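Local coordinates for protein beta-lactamase OXA-2 (Salmonella typhimurium, PDB 1K38) that hydrolyses beta-lactam antibiotics such as oxacillin as a class D serine beta-lactamase, and so confers antibiotic resistance, at residues I177-R182 and I231-L236. Sequence-based numbering, arbitrary orientation.
Sequences IVEAGR and IVRAIL
OE1 of Glu179 takes both terminal nitrogens of Arg233, and the two grips are unequal. NH2 of Arg233 lies 3.1 Å from OE1 of Glu179, in a salt-bridged hydrogen bond bent at 137°, whereas NH1 of Arg233 reaches the same OE1 at 3.3 Å in a weak one. NH2 meets OE1 nearly in line with its C-O bond; with CZ of Arg233 3.6 Å from OE1 of Glu179, the guanidinium fork straddles one oxygen rather than pairing with both. Carboxylate and guanidinium planes differ by only 21°. One acceptor shared between two diverging N-H groups must bend both bonds, and the tilt of OE1 out of the guanidinium plane adds to this. Reach comes from chain extension on both sides. The CA atoms of Glu179 and Arg233 stand 12.0 Å apart; Arg233 is extended from CG to NE, while Glu179 holds CG opposite its backbone N (chi1 -155°). Strand 177-181 is an edge strand, within this chain, of the central sheet of the penicillin-binding/serine beta-lactamase fold, and the C-terminal helix 226-238 packs on one face through Val232 and Leu236. Val178 and Glu179 both bond through their backbones to Leu186 of strand 184-192, a classic beta bulge, consistent with two successive side chains setting out toward the helix. CG1 of Val178 comes beside the guanidinium edge, 4.4 Å from NH2 of Arg233, a loose contact at most; its side chain is about 7 Å from that of Lys189, which probably binds substrate. The stronger tie of Arg233 is the salt bridge from NE to Glu229, one turn earlier in the same helix, and Glu179 takes the outer end. At the dimer interface, the backbone of Ala180 hydrogen-bonds to the second subunit, and NH2 of Arg182 forms a salt bridge with Glu229 of that subunit.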
ATOM      1  N   ILE A 177      -5.359   2.159   1.007  1.00 12.37           N
ATOM      2  CA  ILE A 177      -5.437   0.705   0.875  1.00 13.35           C
ATOM      3  C   ILE A 177      -6.530   0.103   1.747  1.00 14.06           C
ATOM      4  O   ILE A 177      -6.559   0.307   2.962  1.00 15.03           O
ATOM      5  CB  ILE A 177      -4.093   0.038   1.213  1.00 13.23           C
ATOM      6  CG1 ILE A 177      -3.031   0.485   0.201  1.00 13.66           C
ATOM      7  CG2 ILE A 177      -4.239  -1.479   1.179  1.00 14.22           C
ATOM      8  CD1 ILE A 177      -1.610   0.170   0.635  1.00 13.06           C
ATOM      9  N   VAL A 178      -7.418  -0.648   1.106  1.00 14.32           N
ATOM     10  CA  VAL A 178      -8.533  -1.298   1.788  1.00 16.07           C
ATOM     11  C   VAL A 178      -8.404  -2.817   1.766  1.00 16.78           C
ATOM     12  O   VAL A 178      -8.850  -3.500   2.689  1.00 16.41           O
ATOM     13  CB  VAL A 178      -9.882  -0.905   1.131  1.00 18.27           C
ATOM     14  CG1 VAL A 178     -11.026  -1.711   1.739  1.00 21.08           C
ATOM     15  CG2 VAL A 178     -10.132   0.584   1.323  1.00 22.32           C
ATOM     16  N   GLU A 179      -7.783  -3.341   0.717  1.00 14.81           N
ATOM     17  CA  GLU A 179      -7.627  -4.782   0.572  1.00 16.24           C
ATOM     18  C   GLU A 179      -6.578  -5.058  -0.494  1.00 15.38           C
ATOM     19  O   GLU A 179      -6.333  -4.222  -1.362  1.00 15.68           O
ATOM     20  CB  GLU A 179      -8.966  -5.394   0.140  1.00 18.63           C
ATOM     21  CG  GLU A 179      -9.159  -6.854   0.496  1.00 23.89           C
ATOM     22  CD  GLU A 179     -10.537  -7.356   0.098  1.00 27.01           C
ATOM     23  OE1 GLU A 179     -11.515  -6.598   0.273  1.00 28.92           O
ATOM     24  OE2 GLU A 179     -10.642  -8.504  -0.378  1.00 26.29           O
ATOM     25  N   ALA A 180      -5.954  -6.228  -0.433  1.00 14.71           N
ATOM     26  CA  ALA A 180      -4.957  -6.585  -1.430  1.00 13.94           C
ATOM     27  C   ALA A 180      -4.675  -8.078  -1.446  1.00 15.23           C
ATOM     28  O   ALA A 180      -4.855  -8.768  -0.441  1.00 15.69           O
ATOM     29  CB  ALA A 180      -3.660  -5.822  -1.184  1.00 14.56           C
ATOM     30  N   GLY A 181      -4.252  -8.550  -2.615  1.00 15.71           N
ATOM     31  CA  GLY A 181      -3.889  -9.940  -2.808  1.00 17.68           C
ATOM     32  C   GLY A 181      -2.486  -9.916  -3.388  1.00 18.40           C
ATOM     33  O   GLY A 181      -1.892  -8.849  -3.507  1.00 17.89           O
ATOM     34  N   ARG A 182      -1.954 -11.074  -3.761  1.00 19.75           N
ATOM     35  CA  ARG A 182      -0.607 -11.132  -4.315  1.00 19.89           C
ATOM     36  C   ARG A 182      -0.406 -10.288  -5.568  1.00 20.42           C
ATOM     37  O   ARG A 182       0.672  -9.721  -5.769  1.00 21.54           O
ATOM     38  CB  ARG A 182      -0.222 -12.585  -4.620  1.00 21.97           C
ATOM     39  CG  ARG A 182      -0.079 -13.462  -3.389  1.00 26.70           C
ATOM     40  CD  ARG A 182       0.374 -14.864  -3.771  1.00 29.68           C
ATOM     41  NE  ARG A 182       0.450 -15.746  -2.611  1.00 31.90           N
ATOM     42  CZ  ARG A 182       1.343 -15.628  -1.632  1.00 33.01           C
ATOM     43  NH1 ARG A 182       2.253 -14.661  -1.665  1.00 33.15           N
ATOM     44  NH2 ARG A 182       1.317 -16.473  -0.610  1.00 32.85           N
ATOM     45  N   ILE A 231     -22.515  -2.884  -4.360  1.00 16.32           N
ATOM     46  CA  ILE A 231     -22.749  -2.640  -5.777  1.00 15.02           C
ATOM     47  C   ILE A 231     -21.442  -2.575  -6.566  1.00 15.08           C
ATOM     48  O   ILE A 231     -21.305  -3.221  -7.603  1.00 14.83           O
ATOM     49  CB  ILE A 231     -23.557  -1.337  -5.978  1.00 15.09           C
ATOM     50  CG1 ILE A 231     -24.931  -1.492  -5.317  1.00 17.59           C
ATOM     51  CG2 ILE A 231     -23.711  -1.031  -7.467  1.00 15.45           C
ATOM     52  CD1 ILE A 231     -25.721  -0.202  -5.201  1.00 16.59           C
ATOM     53  N   VAL A 232     -20.475  -1.802  -6.079  1.00 14.54           N
ATOM     54  CA  VAL A 232     -19.203  -1.692  -6.779  1.00 14.38           C
ATOM     55  C   VAL A 232     -18.491  -3.034  -6.895  1.00 14.84           C
ATOM     56  O   VAL A 232     -18.001  -3.393  -7.968  1.00 14.34           O
ATOM     57  CB  VAL A 232     -18.255  -0.696  -6.079  1.00 13.57           C
ATOM     58  CG1 VAL A 232     -16.900  -0.692  -6.785  1.00 15.47           C
ATOM     59  CG2 VAL A 232     -18.858   0.697  -6.103  1.00 14.66           C
ATOM     60  N   ARG A 233     -18.424  -3.776  -5.797  1.00 14.45           N
ATOM     61  CA  ARG A 233     -17.752  -5.066  -5.829  1.00 14.86           C
ATOM     62  C   ARG A 233     -18.420  -6.036  -6.799  1.00 15.82           C
ATOM     63  O   ARG A 233     -17.733  -6.777  -7.498  1.00 15.87           O
ATOM     64  CB  ARG A 233     -17.685  -5.673  -4.425  1.00 16.07           C
ATOM     65  CG  ARG A 233     -16.705  -4.959  -3.499  1.00 17.20           C
ATOM     66  CD  ARG A 233     -16.724  -5.570  -2.105  1.00 19.12           C
ATOM     67  NE  ARG A 233     -15.803  -4.898  -1.189  1.00 20.90           N
ATOM     68  CZ  ARG A 233     -14.514  -5.198  -1.068  1.00 22.07           C
ATOM     69  NH1 ARG A 233     -13.982  -6.167  -1.803  1.00 22.39           N
ATOM     70  NH2 ARG A 233     -13.753  -4.523  -0.214  1.00 21.84           N
ATOM     71  N   ALA A 234     -19.750  -6.023  -6.848  1.00 15.98           N
ATOM     72  CA  ALA A 234     -20.477  -6.909  -7.755  1.00 16.72           C
ATOM     73  C   ALA A 234     -20.110  -6.566  -9.196  1.00 16.93           C
ATOM     74  O   ALA A 234     -19.846  -7.450 -10.014  1.00 16.29           O
ATOM     75  CB  ALA A 234     -21.978  -6.767  -7.549  1.00 16.66           C
ATOM     76  N   ILE A 235     -20.091  -5.272  -9.502  1.00 16.13           N
ATOM     77  CA  ILE A 235     -19.745  -4.823 -10.845  1.00 17.40           C
ATOM     78  C   ILE A 235     -18.285  -5.134 -11.176  1.00 16.70           C
ATOM     79  O   ILE A 235     -17.986  -5.654 -12.254  1.00 17.28           O
ATOM     80  CB  ILE A 235     -20.031  -3.308 -11.001  1.00 16.36           C
ATOM     81  CG1 ILE A 235     -21.546  -3.078 -10.934  1.00 18.28           C
ATOM     82  CG2 ILE A 235     -19.455  -2.783 -12.316  1.00 17.83           C
ATOM     83  CD1 ILE A 235     -21.972  -1.623 -11.000  1.00 18.37           C
ATOM     84  N   LEU A 236     -17.373  -4.838 -10.251  1.00 16.79           N
ATOM     85  CA  LEU A 236     -15.963  -5.117 -10.493  1.00 16.95           C
ATOM     86  C   LEU A 236     -15.743  -6.611 -10.735  1.00 15.75           C
ATOM     87  O   LEU A 236     -14.978  -6.999 -11.616  1.00 16.85           O
ATOM     88  CB  LEU A 236     -15.110  -4.641  -9.315  1.00 17.61           C
ATOM     89  CG  LEU A 236     -14.995  -3.123  -9.146  1.00 16.42           C
ATOM     90  CD1 LEU A 236     -14.076  -2.809  -7.973  1.00 18.47           C
ATOM     91  CD2 LEU A 236     -14.451  -2.503 -10.432  1.00 18.97           C
TER